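Local coordinates for nucleocapsid (Equine arteritis virus, PDB 2I9F), which forms the capsid shell of the virion through its dimerising C-terminal domain, the part present here, and as a whole probably binds the viral RNA, at residues D16-Q19 with Q20-A23. Sequence-based numbering, arbitrary orientation.
Sequences DLNQ and QERA
Glu21 reaches back to the backbone of Asn18 at the start of helix 19-34, where Asn18 is the N-cap and the glutamate supplies the side-chain-to-backbone half of a capping box. Asn18 N donates to Glu21 OE1 over 2.7 Å, almost straight at 170°, meeting the anti side of the carboxylate and tilted out of its plane. With CG anti to its carbonyl carbon (chi1 -69°) and an extended chain beyond, Glu21 runs back beside the cap residue, its carboxylate stacked on the Asn18 amide with the planes 16° apart. Two backbone bonds begin the helix: Arg22 N to Asn18 O at 2.9 Å and Ala23 N to Gln19 O at 2.8 Å. A water donates to both Glu21 OE1 and Asp16 O, the latter at 3.1 Å. Glu21 OE2 forms a salt bridge with Lys62, which probably steadies the buried carboxylate, and Arg22 NH2 makes a hydrogen bond to Met34 O of the second subunit, linking this turn to it. In the packing, Leu17 crosses Glu21 at about a right angle, its CB and CD2 both against OE1, CD2 at 3.7 Å, and both residues lean on helix 57-63, through Val63 and Ile59 respectively. Gln19 CG lies 3.8 Å from Arg22 NH1.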
ATOM      1  N   ASP A  16       9.447   2.602  19.228  1.00 20.76           N
ATOM      2  CA  ASP A  16      10.386   3.665  18.977  1.00 21.21           C
ATOM      3  C   ASP A  16       9.678   5.001  18.750  1.00 22.10           C
ATOM      4  O   ASP A  16      10.346   5.983  18.452  1.00 23.31           O
ATOM      5  CB  ASP A  16      11.220   3.331  17.715  1.00 22.82           C
ATOM      6  CG  ASP A  16      12.013   2.027  17.830  1.00 23.03           C
ATOM      7  OD1 ASP A  16      12.382   1.637  18.954  1.00 21.73           O
ATOM      8  OD2 ASP A  16      12.294   1.409  16.778  1.00 24.39           O
ATOM      9  N   LEU A  17       8.343   5.058  18.850  1.00 21.94           N
ATOM     10  CA  LEU A  17       7.570   6.218  18.334  1.00 23.49           C
ATOM     11  C   LEU A  17       6.817   6.893  19.418  1.00 23.48           C
ATOM     12  O   LEU A  17       6.396   6.237  20.348  1.00 24.17           O
ATOM     13  CB  LEU A  17       6.558   5.794  17.254  1.00 24.43           C
ATOM     14  CG  LEU A  17       7.087   5.184  15.963  1.00 24.80           C
ATOM     15  CD1 LEU A  17       5.900   4.678  15.169  1.00 28.27           C
ATOM     16  CD2 LEU A  17       7.964   6.172  15.136  1.00 24.93           C
ATOM     17  N   ASN A  18       6.628   8.196  19.313  1.00 23.65           N
ATOM     18  CA  ASN A  18       5.901   8.890  20.373  1.00 24.16           C
ATOM     19  C   ASN A  18       4.382   8.861  20.173  1.00 23.43           C
ATOM     20  O   ASN A  18       3.908   8.315  19.179  1.00 23.13           O
ATOM     21  CB  ASN A  18       6.471  10.306  20.637  1.00 23.67           C
ATOM     22  CG  ASN A  18       6.362  11.226  19.440  1.00 25.01           C
ATOM     23  OD1 ASN A  18       7.312  11.959  19.119  1.00 28.10           O
ATOM     24  ND2 ASN A  18       5.220  11.245  18.816  1.00 18.81           N
ATOM     25  N   GLN A  19       3.610   9.437  21.086  1.00 21.58           N
ATOM     26  CA  GLN A  19       2.147   9.340  20.953  1.00 22.37           C
ATOM     27  C   GLN A  19       1.599   9.976  19.665  1.00 21.86           C
ATOM     28  O   GLN A  19       0.694   9.431  19.020  1.00 22.13           O
ATOM     29  CB  GLN A  19       1.427   9.922  22.172  1.00 22.33           C
ATOM     30  CG  GLN A  19      -0.029   9.464  22.255  1.00 24.94           C
ATOM     31  CD  GLN A  19      -1.042  10.602  22.100  1.00 29.95           C
ATOM     32  OE1 GLN A  19      -1.064  11.319  21.084  1.00 31.57           O
ATOM     33  NE2 GLN A  19      -1.902  10.771  23.122  1.00 31.79           N
ATOM     34  N   GLN A  20       2.149  11.136  19.328  1.00 20.83           N
ATOM     35  CA  GLN A  20       1.731  11.872  18.161  1.00 21.09           C
ATOM     36  C   GLN A  20       2.050  11.087  16.918  1.00 18.69           C
ATOM     37  O   GLN A  20       1.248  11.038  16.003  1.00 19.55           O
ATOM     38  CB  GLN A  20       2.405  13.256  18.103  1.00 21.49           C
ATOM     39  CG  GLN A  20       2.035  14.012  16.823  1.00 25.78           C
ATOM     40  CD  GLN A  20       2.845  15.265  16.524  1.00 33.78           C
ATOM     41  OE1 GLN A  20       3.534  15.847  17.393  1.00 35.56           O
ATOM     42  NE2 GLN A  20       2.736  15.722  15.275  1.00 37.04           N
ATOM     43  N   GLU A  21       3.240  10.490  16.879  1.00 17.52           N
ATOM     44  CA  GLU A  21       3.669   9.678  15.744  1.00 16.57           C
ATOM     45  C   GLU A  21       2.752   8.462  15.605  1.00 15.68           C
ATOM     46  O   GLU A  21       2.283   8.157  14.511  1.00 14.73           O
ATOM     47  CB  GLU A  21       5.126   9.246  15.909  1.00 15.38           C
ATOM     48  CG  GLU A  21       6.055  10.461  15.768  1.00 21.18           C
ATOM     49  CD  GLU A  21       7.479  10.192  16.209  1.00 24.82           C
ATOM     50  OE1 GLU A  21       7.698   9.296  17.048  1.00 20.33           O
ATOM     51  OE2 GLU A  21       8.387  10.889  15.695  1.00 27.73           O
ATOM     52  N   ARG A  22       2.512   7.774  16.714  1.00 14.59           N
ATOM     53  CA  ARG A  22       1.549   6.657  16.721  1.00 15.53           C
ATOM     54  C   ARG A  22       0.179   7.064  16.235  1.00 15.07           C
ATOM     55  O   ARG A  22      -0.337   6.367  15.396  1.00 16.39           O
ATOM     56  CB  ARG A  22       1.404   6.039  18.112  1.00 14.56           C
ATOM     57  CG  ARG A  22       2.570   5.262  18.539  1.00 18.05           C
ATOM     58  CD  ARG A  22       2.527   4.952  20.071  1.00 24.43           C
ATOM     59  NE  ARG A  22       1.248   4.369  20.504  1.00 31.96           N
ATOM     60  CZ  ARG A  22       0.512   4.786  21.549  1.00 34.63           C
ATOM     61  NH1 ARG A  22       0.888   5.828  22.318  1.00 33.78           N
ATOM     62  NH2 ARG A  22      -0.621   4.157  21.829  1.00 33.51           N
ATOM     63  N   ALA A  23      -0.419   8.151  16.789  1.00 15.12           N
ATOM     64  CA  ALA A  23      -1.738   8.656  16.340  1.00 14.47           C
ATOM     65  C   ALA A  23      -1.746   8.948  14.810  1.00 14.89           C
ATOM     66  O   ALA A  23      -2.688   8.561  14.100  1.00 14.61           O
ATOM     67  CB  ALA A  23      -2.198   9.933  17.171  1.00 14.89           C
TER
HETATM   68  O   HOH W   1       9.972   9.023  18.098  1.00 37.71           O